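Local coordinates for protein beta-lactamase Mb2281c (Mycobacterium bovis, PDB 3I7J) that probably hydrolyses beta-lactams or related amides and esters through a serine nucleophile, like serine beta-lactamases and penicillin-binding proteins, at residues Asp162-Ser167 and Asp241-Val246; Ala175-Val180 and Leu202-Arg207; Gly216-Thr221 and Ile263-Leu268; Arg222-Phe227 and Val236-Asp241. One frame throughout, in Å; residues are numbered along the deposited sequence.

How the contacts relate
Contacts 1, 2 and 4 all reach the central antiparallel sheet, and contact 3 ties the loop ahead of strand 224-228 to the last helix. Contacts 1 and 4 have centres about 8 Å apart and share Asp241; Leu163 and Leu164 of contact 1 lie on Val236 of contact 4. Contact 2 joins contact 4 along neighbouring strands, 205-206 beside 224-228, with centres about 10 Å apart. Contact 3 meets contact 4 where Ser220 OG reaches Asp237 OD1 at 2.8 Å. The likely active site, a Ser-x-x-Lys pattern beginning at Ser40, borders contacts 2 and 4: Phe204 lies near it and His226 touches Lys43.

Contact 1: residues Asp162-Ser167 and Asp241-Val246; sequences DLLRPS and DLALVV
The end of helix 153-164 comes up to the start of strand 242-248, with the backbones closest at Leu164 and Asp241, whose CA atoms are 6.9 Å apart. Arg165, the first residue to leave the helix, has its chain bent at chi2 (-66°) and grips Asp241 end-on through both terminal nitrogens. NH1 of Arg165 donates to Asp241 OD1 at 2.9 Å, almost straight at 169°, and NH2 of Arg165 reaches Asp241 OD2 at 2.8 Å. Both oxygens use their syn lone pairs, and the guanidinium and carboxylate planes are only 10° apart, which makes a nearly flat two-bond salt bridge. Arg165 NH1 also donates to Leu164 O at 2.9 Å, from above that carbonyl plane, so the helix end itself helps fix the guanidinium. Asp241 follows strand 232-237 and, with Leu242, faces Asp237 in a G1 beta bulge; the salt bridge thus ties this irregular strand connection to a helix packed on the sheet of a beta-lactamase fold. Deeper in, Leu164 turns its CD1 to Asp241 OD1 at 3.8 Å and to Leu242 N at 4.0 Å, which sets one methyl beside the carboxylate of the ion pair. Its other methyl, CD2, meets Ala243 CB at 4.4 Å. Ala243 also touches Ala160 one turn back in the helix, while Pro22 packs against both Arg165 and Asp241.

Contact 2: residues Ala175-Val180 and Leu202-Arg207; sequences ADATTV and LGFEIR
This contact is helix-end packing against an edge strand: the last turn of helix 171-177 and the loop after it lie along residues 202-207, which lead into strand 205-206, outermost in the central antiparallel sheet of the beta-lactamase fold. One backbone bond crosses, Leu202 N to Ala177 O at 3.0 Å and 166°, so a carbonyl at the helix terminus is used by the incoming chain. Around it the packing is close. Leu202 CB lies 3.8 Å from Ala177 CB, and its CD1 approaches Asp176 OD2 at 3.5 Å, an apolar methyl beside a carboxylate oxygen that has a weak bond to Gln181. The CD2-CE2 side of the Phe204 ring faces both Ala177 and Thr178: CE2 is 4.1 Å from Ala177 CB, while Thr178 CG2 sits at the ring edge, 4.2 Å from CD2 of Phe204. The same ring touches Pro44, Arg48 and Gln51 of helix 42-56, near, though not touching, the Ser-x-x-Lys pattern that probably marks the active site. Ile206 reaches the loop with its far end alone, CG1 anti to the carbonyl carbon (chi1 -70°) and CD1 extended beyond it. That methyl, Ile206 CD1, meets Thr178 O and Val180 N, each at 3.5 Å.

Contact 3: residues Gly216-Thr221 and Ile263-Leu268; sequences GECNST and ISDAVL
Gly216 sits against Ser264 and Asp265 on helix 256-271, its N 3.3 Å from Ser264 CB and its CA 3.2 Å from Asp265 OD1. With no side chain, Gly216 lies directly on the helix. It also opens a type I beta turn that runs to Asn219, closed by the bond from Asn219 N to Gly216 O. At Glu217 the backbone N donates to the syn lone pair of Asp265 OD2 at 2.9 Å, with an N-H...O angle of 143°. Cys218 follows with its own N on Asp265 OD1 at 2.7 Å, arriving on the syn side but 30° out of the carboxylate plane. One carboxylate therefore takes two successive amides of the turn, one on each oxygen; CG of Asp265, beside the backbone N at chi1 -67°, starts the carboxylate toward the turn. These two N-H groups would be expected to favour the charged form of the aspartate. Cys218 also lays CB 3.9 Å from Leu268 CD1, and the same methyl meets Asn219 N at 3.5 Å. The side chains of Asn219 and Leu268 cross at about a right angle; both also touch Trp235 of strand 232-237. Ser264 meets the loop through CB and turns its hydroxyl to Trp260 O and Trp235 NE1. The whole is a type I beta turn whose two successive amides are held by one helix aspartate, fixing the loop before strand 224-228 to the C-terminal helix that packs on the sheet of the beta-lactamase fold.

Contact 4: residues Arg222-Phe227 and Val236-Asp241; sequences RTFGHF and VDPKAD
Strands 224-228 and 232-237 form an antiparallel beta hairpin, and Phe224 with Val236 is its hydrogen-bonded pair at this end. Phe224 N donates to Val236 O at 3.1 Å, and Val236 N returns a bond to Phe224 O at 2.8 Å, nearly along the C=O axis. Beyond this pair, Thr223 CA makes a CA-H...O contact with the same Val236 O. The hairpin belongs to the central sheet of the beta-lactamase fold. Both side chains of the pair lie on the face covered by helix 153-164, where Leu163 touches each. Phe224 CG lies between the backbone N and the carbonyl carbon (chi1 64°), and from there the ring presents one face to Val236 CB in a CH-pi contact, 3.9 Å from the ring centroid and displaced toward the rim. Pro238 approaches the ring edge instead, its CG 3.7 Å from Phe224 CE2. Arg222 also packs on the proline: one face of its guanidinium lies over Pro238 CB, with Arg222 NH2 3.4 Å from that carbon. The Thr223 hydroxyl is hydrogen-bonded to Ser220 O; its OG1 also lies 3.1 Å from Asp237 OD2. Asp237 turns the chain after the strand: its OD1 forms an Asx turn and Asx motif and also receives Ser220 OG. Lys239 N reaches Asp237 OD1 at 2.9 Å, nearly in line with the C-O bond, whereas Ala240 N comes to that same oxygen from above the carboxylate plane at 3.1 Å.

Contact 1: residues Asp162-Ser167 and Asp241-Val246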
loop_
_atom_site.group_PDB
_atom_site.type_symbol
_atom_site.label_atom_id
_atom_site.label_comp_id
_atom_site.label_asym_id
_atom_site.label_seq_id
_atom_site.Cartn_x
_atom_site.Cartn_y
_atom_site.Cartn_z
ATOM N N ASP A 162 1.887 -9.218 8.409
ATOM C CA ASP A 162 3.296 -8.874 8.314
ATOM C C ASP A 162 3.478 -7.377 8.571
ATOM O O ASP A 162 4.520 -6.944 9.063
ATOM C CB ASP A 162 3.825 -9.242 6.926
ATOM C CG ASP A 162 5.330 -9.189 6.844
ATOM O OD1 ASP A 162 5.987 -9.994 7.531
ATOM O OD2 ASP A 162 5.861 -8.347 6.095
ATOM N N LEU A 163 2.460 -6.588 8.242
ATOM C CA LEU A 163 2.531 -5.139 8.453
ATOM C C LEU A 163 2.273 -4.762 9.915
ATOM O O LEU A 163 2.627 -3.673 10.360
ATOM C CB LEU A 163 1.518 -4.428 7.548
ATOM C CG LEU A 163 1.734 -4.614 6.043
ATOM C CD1 LEU A 163 0.664 -3.858 5.245
ATOM C CD2 LEU A 163 3.121 -4.108 5.677
ATOM N N LEU A 164 1.666 -5.685 10.652
ATOM C CA LEU A 164 1.328 -5.489 12.057
ATOM C C LEU A 164 2.492 -5.956 12.932
ATOM O O LEU A 164 2.845 -5.310 13.918
ATOM C CB LEU A 164 0.065 -6.293 12.362
ATOM C CG LEU A 164 -1.079 -5.735 13.211
ATOM C CD1 LEU A 164 -1.342 -4.271 12.922
ATOM C CD2 LEU A 164 -2.327 -6.574 12.931
ATOM N N ARG A 165 3.073 -7.089 12.546
ATOM C CA ARG A 165 4.217 -7.708 13.225
ATOM C C ARG A 165 5.179 -8.129 12.112
ATOM O O ARG A 165 5.120 -9.256 11.631
ATOM C CB ARG A 165 3.761 -8.948 14.006
ATOM C CG ARG A 165 2.848 -8.649 15.186
ATOM C CD ARG A 165 3.601 -7.883 16.259
ATOM N NE ARG A 165 2.775 -7.615 17.441
ATOM C CZ ARG A 165 1.861 -6.654 17.516
ATOM N NH1 ARG A 165 1.646 -5.855 16.475
ATOM N NH2 ARG A 165 1.168 -6.494 18.632
ATOM N N PRO A 166 6.084 -7.231 11.700
ATOM C CA PRO A 166 7.050 -7.507 10.632
ATOM C C PRO A 166 7.838 -8.801 10.738
ATOM O O PRO A 166 8.421 -9.098 11.774
ATOM C CB PRO A 166 7.952 -6.275 10.659
ATOM C CG PRO A 166 7.876 -5.835 12.091
ATOM C CD PRO A 166 6.409 -5.960 12.371
ATOM N N SER A 167 7.836 -9.571 9.657
ATOM C CA SER A 167 8.583 -10.815 9.613
ATOM C C SER A 167 9.415 -10.873 8.338
ATOM O O SER A 167 10.555 -11.341 8.344
ATOM C CB SER A 167 7.648 -12.014 9.645
ATOM O OG SER A 167 8.404 -13.211 9.636
ATOM N N ASP A 241 -3.520 -1.138 16.726
ATOM C CA ASP A 241 -2.916 -2.450 16.495
ATOM C C ASP A 241 -3.980 -3.284 15.784
ATOM O O ASP A 241 -4.311 -4.393 16.205
ATOM C CB ASP A 241 -2.511 -3.107 17.825
ATOM C CG ASP A 241 -1.360 -4.095 17.672
ATOM O OD1 ASP A 241 -0.617 -4.009 16.669
ATOM O OD2 ASP A 241 -1.174 -4.951 18.566
ATOM N N LEU A 242 -4.525 -2.725 14.709
ATOM C CA LEU A 242 -5.560 -3.395 13.931
ATOM C C LEU A 242 -5.340 -3.118 12.442
ATOM O O LEU A 242 -4.749 -2.102 12.073
ATOM C CB LEU A 242 -6.933 -2.868 14.355
ATOM C CG LEU A 242 -8.038 -3.818 14.822
ATOM C CD1 LEU A 242 -7.516 -4.820 15.831
ATOM C CD2 LEU A 242 -9.158 -2.979 15.423
ATOM N N ALA A 243 -5.822 -4.019 11.593
ATOM C CA ALA A 243 -5.694 -3.859 10.150
ATOM C C ALA A 243 -7.031 -4.167 9.492
ATOM O O ALA A 243 -7.799 -5.000 9.978
ATOM C CB ALA A 243 -4.621 -4.793 9.604
ATOM N N LEU A 244 -7.314 -3.487 8.390
ATOM C CA LEU A 244 -8.558 -3.721 7.675
ATOM C C LEU A 244 -8.273 -3.840 6.199
ATOM O O LEU A 244 -7.576 -3.009 5.625
ATOM C CB LEU A 244 -9.556 -2.578 7.915
ATOM C CG LEU A 244 -10.819 -2.592 7.037
ATOM C CD1 LEU A 244 -11.616 -3.871 7.267
ATOM C CD2 LEU A 244 -11.672 -1.366 7.348
ATOM N N VAL A 245 -8.798 -4.897 5.596
ATOM C CA VAL A 245 -8.633 -5.126 4.172
ATOM C C VAL A 245 -10.020 -5.149 3.535
ATOM O O VAL A 245 -10.900 -5.877 3.995
ATOM C CB VAL A 245 -7.957 -6.488 3.887
ATOM C CG1 VAL A 245 -8.123 -6.845 2.421
ATOM C CG2 VAL A 245 -6.465 -6.427 4.239
ATOM N N VAL A 246 -10.226 -4.336 2.502
ATOM C CA VAL A 246 -11.500 -4.321 1.789
ATOM C C VAL A 246 -11.263 -4.348 0.284
ATOM O O VAL A 246 -10.544 -3.507 -0.256
ATOM C CB VAL A 246 -12.373 -3.071 2.114
ATOM C CG1 VAL A 246 -13.593 -3.048 1.193
ATOM C CG2 VAL A 246 -12.849 -3.110 3.567
#

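Contact 2: residues Ala175-Val180 and Leu202-Arg207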
loop_
_atom_site.group_PDB
_atom_site.type_symbol
_atom_site.label_atom_id
_atom_site.label_comp_id
_atom_site.label_asym_id
_atom_site.label_seq_id
_atom_site.Cartn_x
_atom_site.Cartn_y
_atom_site.Cartn_z
ATOM N N ALA A 175 9.849 -0.052 10.792
ATOM C CA ALA A 175 9.658 1.194 11.517
ATOM C C ALA A 175 9.999 2.340 10.565
ATOM O O ALA A 175 9.299 3.351 10.508
ATOM C CB ALA A 175 10.571 1.239 12.739
ATOM N N ASP A 176 11.078 2.165 9.811
ATOM C CA ASP A 176 11.521 3.170 8.858
ATOM C C ASP A 176 10.510 3.326 7.715
ATOM O O ASP A 176 10.183 4.438 7.317
ATOM C CB ASP A 176 12.897 2.786 8.303
ATOM C CG ASP A 176 13.467 3.837 7.357
ATOM O OD1 ASP A 176 14.699 3.896 7.194
ATOM O OD2 ASP A 176 12.685 4.599 6.768
ATOM N N ALA A 177 10.018 2.203 7.203
ATOM C CA ALA A 177 9.057 2.208 6.115
ATOM C C ALA A 177 7.737 2.844 6.534
ATOM O O ALA A 177 6.999 3.349 5.695
ATOM C CB ALA A 177 8.817 0.785 5.624
ATOM N N THR A 178 7.425 2.802 7.825
ATOM C CA THR A 178 6.180 3.394 8.309
ATOM C C THR A 178 6.389 4.789 8.896
ATOM O O THR A 178 5.531 5.312 9.609
ATOM C CB THR A 178 5.487 2.494 9.358
ATOM O OG1 THR A 178 6.411 2.165 10.403
ATOM C CG2 THR A 178 4.979 1.222 8.697
ATOM N N THR A 179 7.539 5.384 8.595
ATOM C CA THR A 179 7.855 6.731 9.056
ATOM C C THR A 179 7.847 7.645 7.840
ATOM O O THR A 179 8.278 7.250 6.750
ATOM C CB THR A 179 9.249 6.807 9.702
ATOM O OG1 THR A 179 9.267 5.999 10.880
ATOM C CG2 THR A 179 9.588 8.244 10.070
ATOM N N VAL A 180 7.366 8.867 8.024
ATOM C CA VAL A 180 7.312 9.798 6.919
ATOM C C VAL A 180 8.701 10.088 6.354
ATOM O O VAL A 180 9.638 10.436 7.072
ATOM C CB VAL A 180 6.595 11.125 7.322
ATOM C CG1 VAL A 180 7.273 11.750 8.525
ATOM C CG2 VAL A 180 6.592 12.092 6.136
ATOM N N LEU A 202 7.792 4.482 3.059
ATOM C CA LEU A 202 8.576 3.826 2.017
ATOM C C LEU A 202 7.684 2.926 1.174
ATOM O O LEU A 202 7.795 1.700 1.225
ATOM C CB LEU A 202 9.712 2.994 2.627
ATOM C CG LEU A 202 10.872 3.737 3.295
ATOM C CD1 LEU A 202 11.830 2.721 3.914
ATOM C CD2 LEU A 202 11.592 4.589 2.270
ATOM N N GLY A 203 6.790 3.534 0.404
ATOM C CA GLY A 203 5.907 2.755 -0.445
ATOM C C GLY A 203 4.509 2.646 0.131
ATOM O O GLY A 203 3.563 2.296 -0.570
ATOM N N PHE A 204 4.385 2.947 1.420
ATOM C CA PHE A 204 3.098 2.896 2.099
ATOM C C PHE A 204 2.606 4.327 2.330
ATOM O O PHE A 204 3.378 5.185 2.770
ATOM C CB PHE A 204 3.228 2.218 3.471
ATOM C CG PHE A 204 3.899 0.861 3.444
ATOM C CD1 PHE A 204 3.706 -0.019 2.381
ATOM C CD2 PHE A 204 4.664 0.437 4.533
ATOM C CE1 PHE A 204 4.257 -1.300 2.404
ATOM C CE2 PHE A 204 5.218 -0.839 4.570
ATOM C CZ PHE A 204 5.013 -1.711 3.502
ATOM N N GLU A 205 1.336 4.604 2.047
ATOM C CA GLU A 205 0.839 5.949 2.306
ATOM C C GLU A 205 0.669 6.050 3.812
ATOM O O GLU A 205 0.397 5.050 4.478
ATOM C CB GLU A 205 -0.521 6.190 1.650
ATOM C CG GLU A 205 -0.916 7.666 1.637
ATOM C CD GLU A 205 -2.425 7.886 1.720
ATOM O OE1 GLU A 205 -3.190 7.099 1.119
ATOM O OE2 GLU A 205 -2.842 8.858 2.382
ATOM N N ILE A 206 0.855 7.251 4.350
ATOM C CA ILE A 206 0.673 7.497 5.778
ATOM C C ILE A 206 -0.462 8.516 5.887
ATOM O O ILE A 206 -0.442 9.559 5.236
ATOM C CB ILE A 206 1.952 8.055 6.436
ATOM C CG1 ILE A 206 3.023 6.961 6.496
ATOM C CG2 ILE A 206 1.656 8.537 7.845
ATOM C CD1 ILE A 206 4.353 7.438 7.116
ATOM N N ARG A 207 -1.453 8.192 6.706
ATOM C CA ARG A 207 -2.632 9.025 6.895
ATOM C C ARG A 207 -2.368 10.399 7.473
ATOM O O ARG A 207 -2.822 11.422 6.939
ATOM C CB ARG A 207 -3.623 8.305 7.809
ATOM C CG ARG A 207 -4.885 9.090 8.140
ATOM C CD ARG A 207 -5.704 8.335 9.172
ATOM N NE ARG A 207 -6.994 8.963 9.469
ATOM C CZ ARG A 207 -7.144 10.079 10.175
ATOM N NH1 ARG A 207 -6.086 10.711 10.666
ATOM N NH2 ARG A 207 -8.357 10.556 10.399
#

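Contact 3: residues Gly216-Thr221 and Ile263-Leu268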
loop_
_atom_site.group_PDB
_atom_site.type_symbol
_atom_site.label_atom_id
_atom_site.label_comp_id
_atom_site.label_asym_id
_atom_site.label_seq_id
_atom_site.Cartn_x
_atom_site.Cartn_y
_atom_site.Cartn_z
ATOM N N GLY A 216 -10.843 5.985 8.413
ATOM C CA GLY A 216 -11.856 6.515 9.309
ATOM C C GLY A 216 -11.394 7.745 10.067
ATOM O O GLY A 216 -10.194 8.015 10.146
ATOM N N GLU A 217 -12.342 8.495 10.621
ATOM C CA GLU A 217 -12.015 9.695 11.381
ATOM C C GLU A 217 -11.327 9.327 12.678
ATOM O O GLU A 217 -10.709 10.172 13.321
ATOM C CB GLU A 217 -13.273 10.496 11.711
ATOM C CG GLU A 217 -13.909 11.182 10.527
ATOM C CD GLU A 217 -14.966 12.184 10.954
ATOM O OE1 GLU A 217 -15.866 11.799 11.734
ATOM O OE2 GLU A 217 -14.896 13.354 10.510
ATOM N N CYS A 218 -11.435 8.062 13.062
ATOM C CA CYS A 218 -10.820 7.614 14.297
ATOM C C CYS A 218 -9.485 6.885 14.110
ATOM O O CYS A 218 -8.819 6.535 15.089
ATOM C CB CYS A 218 -11.815 6.754 15.079
ATOM S SG CYS A 218 -13.267 7.693 15.653
ATOM N N ASN A 219 -9.087 6.652 12.864
ATOM C CA ASN A 219 -7.803 6.007 12.621
ATOM C C ASN A 219 -6.741 6.965 13.150
ATOM O O ASN A 219 -6.906 8.179 13.063
ATOM C CB ASN A 219 -7.602 5.750 11.120
ATOM C CG ASN A 219 -8.161 4.400 10.680
ATOM O OD1 ASN A 219 -7.691 3.348 11.126
ATOM N ND2 ASN A 219 -9.168 4.421 9.817
ATOM N N SER A 220 -5.665 6.433 13.722
ATOM C CA SER A 220 -4.611 7.293 14.262
ATOM C C SER A 220 -3.808 7.902 13.120
ATOM O O SER A 220 -3.853 7.405 11.991
ATOM C CB SER A 220 -3.661 6.491 15.143
ATOM O OG SER A 220 -2.896 5.620 14.338
ATOM N N THR A 221 -3.062 8.965 13.419
ATOM C CA THR A 221 -2.238 9.627 12.413
ATOM C C THR A 221 -1.130 8.704 11.898
ATOM O O THR A 221 -0.567 8.943 10.831
ATOM C CB THR A 221 -1.578 10.929 12.975
ATOM O OG1 THR A 221 -0.875 10.623 14.186
ATOM C CG2 THR A 221 -2.630 12.001 13.253
ATOM N N ILE A 263 -16.981 2.347 7.572
ATOM C CA ILE A 263 -16.679 0.968 7.949
ATOM C C ILE A 263 -15.386 0.918 8.761
ATOM O O ILE A 263 -15.214 0.053 9.622
ATOM C CB ILE A 263 -16.580 0.039 6.718
ATOM C CG1 ILE A 263 -16.498 -1.413 7.189
ATOM C CG2 ILE A 263 -15.374 0.401 5.863
ATOM C CD1 ILE A 263 -16.549 -2.412 6.051
ATOM N N SER A 264 -14.495 1.870 8.505
ATOM C CA SER A 264 -13.232 1.936 9.226
ATOM C C SER A 264 -13.467 2.266 10.696
ATOM O O SER A 264 -12.923 1.605 11.584
ATOM C CB SER A 264 -12.316 2.986 8.593
ATOM O OG SER A 264 -11.909 2.576 7.299
ATOM N N ASP A 265 -14.286 3.280 10.961
ATOM C CA ASP A 265 -14.555 3.652 12.347
ATOM C C ASP A 265 -15.402 2.590 13.039
ATOM O O ASP A 265 -15.278 2.385 14.250
ATOM C CB ASP A 265 -15.224 5.028 12.421
ATOM C CG ASP A 265 -14.293 6.146 11.966
ATOM O OD1 ASP A 265 -13.086 6.077 12.280
ATOM O OD2 ASP A 265 -14.766 7.088 11.302
ATOM N N ALA A 266 -16.244 1.903 12.268
ATOM C CA ALA A 266 -17.073 0.839 12.822
ATOM C C ALA A 266 -16.147 -0.295 13.257
ATOM O O ALA A 266 -16.295 -0.855 14.345
ATOM C CB ALA A 266 -18.069 0.340 11.775
ATOM N N VAL A 267 -15.177 -0.618 12.408
ATOM C CA VAL A 267 -14.224 -1.670 12.726
ATOM C C VAL A 267 -13.355 -1.291 13.935
ATOM O O VAL A 267 -13.118 -2.120 14.810
ATOM C CB VAL A 267 -13.345 -2.008 11.488
ATOM C CG1 VAL A 267 -12.127 -2.827 11.890
ATOM C CG2 VAL A 267 -14.178 -2.812 10.491
ATOM N N LEU A 268 -12.899 -0.045 13.999
ATOM C CA LEU A 268 -12.087 0.374 15.131
ATOM C C LEU A 268 -12.879 0.315 16.432
ATOM O O LEU A 268 -12.406 -0.221 17.424
ATOM C CB LEU A 268 -11.569 1.797 14.928
ATOM C CG LEU A 268 -10.514 2.018 13.841
ATOM C CD1 LEU A 268 -10.361 3.504 13.606
ATOM C CD2 LEU A 268 -9.188 1.383 14.230
#

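Contact 4: residues Arg222-Phe227 and Val236-Asp241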
loop_
_atom_site.group_PDB
_atom_site.type_symbol
_atom_site.label_atom_id
_atom_site.label_comp_id
_atom_site.label_asym_id
_atom_site.label_seq_id
_atom_site.Cartn_x
_atom_site.Cartn_y
_atom_site.Cartn_z
ATOM N N ARG A 222 -0.821 7.646 12.643
ATOM C CA ARG A 222 0.224 6.702 12.227
ATOM C C ARG A 222 -0.282 5.606 11.283
ATOM O O ARG A 222 0.496 4.780 10.801
ATOM C CB ARG A 222 0.863 6.055 13.454
ATOM C CG ARG A 222 1.648 7.018 14.329
ATOM C CD ARG A 222 1.941 6.369 15.667
ATOM N NE ARG A 222 2.704 5.128 15.533
ATOM C CZ ARG A 222 2.728 4.175 16.459
ATOM N NH1 ARG A 222 2.023 4.329 17.574
ATOM N NH2 ARG A 222 3.455 3.078 16.273
ATOM N N THR A 223 -1.585 5.598 11.039
ATOM C CA THR A 223 -2.195 4.624 10.143
ATOM C C THR A 223 -1.508 4.718 8.775
ATOM O O THR A 223 -1.232 5.814 8.293
ATOM C CB THR A 223 -3.709 4.907 9.991
ATOM O OG1 THR A 223 -4.325 4.879 11.288
ATOM C CG2 THR A 223 -4.376 3.853 9.093
ATOM N N PHE A 224 -1.220 3.567 8.163
ATOM C CA PHE A 224 -0.560 3.524 6.857
ATOM C C PHE A 224 -1.169 2.401 6.017
ATOM O O PHE A 224 -1.821 1.509 6.556
ATOM C CB PHE A 224 0.955 3.304 7.036
ATOM C CG PHE A 224 1.313 1.974 7.654
ATOM C CD1 PHE A 224 1.474 0.838 6.858
ATOM C CD2 PHE A 224 1.475 1.854 9.034
ATOM C CE1 PHE A 224 1.793 -0.395 7.430
ATOM C CE2 PHE A 224 1.792 0.626 9.621
ATOM C CZ PHE A 224 1.953 -0.500 8.815
ATOM N N GLY A 225 -0.951 2.451 4.704
ATOM C CA GLY A 225 -1.496 1.440 3.817
ATOM C C GLY A 225 -1.646 1.975 2.405
ATOM O O GLY A 225 -0.742 2.635 1.893
ATOM N N HIS A 226 -2.786 1.718 1.774
ATOM C CA HIS A 226 -2.985 2.184 0.409
ATOM C C HIS A 226 -4.376 1.799 -0.077
ATOM O O HIS A 226 -4.960 0.831 0.407
ATOM C CB HIS A 226 -1.942 1.515 -0.501
ATOM C CG HIS A 226 -1.269 2.446 -1.465
ATOM N ND1 HIS A 226 -1.928 3.020 -2.528
ATOM C CD2 HIS A 226 0.017 2.866 -1.549
ATOM C CE1 HIS A 226 -1.079 3.751 -3.229
ATOM N NE2 HIS A 226 0.108 3.675 -2.657
ATOM N N PHE A 227 -4.923 2.570 -1.014
ATOM C CA PHE A 227 -6.209 2.202 -1.600
ATOM C C PHE A 227 -5.950 2.188 -3.095
ATOM O O PHE A 227 -4.892 2.634 -3.544
ATOM C CB PHE A 227 -7.346 3.173 -1.214
ATOM C CG PHE A 227 -7.388 4.448 -2.009
ATOM C CD1 PHE A 227 -6.546 5.508 -1.696
ATOM C CD2 PHE A 227 -8.302 4.599 -3.053
ATOM C CE1 PHE A 227 -6.609 6.707 -2.407
ATOM C CE2 PHE A 227 -8.377 5.791 -3.771
ATOM C CZ PHE A 227 -7.527 6.849 -3.448
ATOM N N VAL A 236 -3.415 -0.210 8.152
ATOM C CA VAL A 236 -2.898 -0.845 9.351
ATOM C C VAL A 236 -2.755 0.299 10.331
ATOM O O VAL A 236 -2.110 1.296 10.024
ATOM C CB VAL A 236 -1.503 -1.452 9.083
ATOM C CG1 VAL A 236 -1.012 -2.220 10.299
ATOM C CG2 VAL A 236 -1.562 -2.353 7.855
ATOM N N ASP A 237 -3.366 0.176 11.500
ATOM C CA ASP A 237 -3.278 1.240 12.486
ATOM C C ASP A 237 -2.418 0.722 13.639
ATOM O O ASP A 237 -2.874 -0.090 14.433
ATOM C CB ASP A 237 -4.688 1.600 12.970
ATOM C CG ASP A 237 -4.709 2.839 13.833
ATOM O OD1 ASP A 237 -3.765 3.012 14.637
ATOM O OD2 ASP A 237 -5.675 3.629 13.722
ATOM N N PRO A 238 -1.157 1.182 13.739
ATOM C CA PRO A 238 -0.242 0.746 14.803
ATOM C C PRO A 238 -0.696 1.112 16.212
ATOM O O PRO A 238 -0.285 0.477 17.178
ATOM C CB PRO A 238 1.072 1.444 14.453
ATOM C CG PRO A 238 0.951 1.750 13.001
ATOM C CD PRO A 238 -0.491 2.148 12.851
ATOM N N LYS A 239 -1.523 2.146 16.329
ATOM C CA LYS A 239 -2.000 2.567 17.637
ATOM C C LYS A 239 -3.122 1.647 18.096
ATOM O O LYS A 239 -3.153 1.215 19.250
ATOM C CB LYS A 239 -2.492 4.021 17.599
ATOM C CG LYS A 239 -2.894 4.572 18.967
ATOM C CD LYS A 239 -3.368 6.020 18.901
ATOM C CE LYS A 239 -2.242 6.989 18.527
ATOM N NZ LYS A 239 -1.203 7.139 19.584
ATOM N N ALA A 240 -4.041 1.339 17.188
ATOM C CA ALA A 240 -5.149 0.453 17.518
ATOM C C ALA A 240 -4.651 -0.977 17.412
ATOM O O ALA A 240 -5.257 -1.902 17.955
ATOM C CB ALA A 240 -6.307 0.673 16.552
ATOM N N ASP A 241 -3.520 -1.138 16.726
ATOM C CA ASP A 241 -2.916 -2.450 16.495
ATOM C C ASP A 241 -3.980 -3.284 15.784
ATOM O O ASP A 241 -4.311 -4.393 16.205
ATOM C CB ASP A 241 -2.511 -3.107 17.825
ATOM C CG ASP A 241 -1.360 -4.095 17.672
ATOM O OD1 ASP A 241 -0.617 -4.009 16.669
ATOM O OD2 ASP A 241 -1.174 -4.951 18.566
#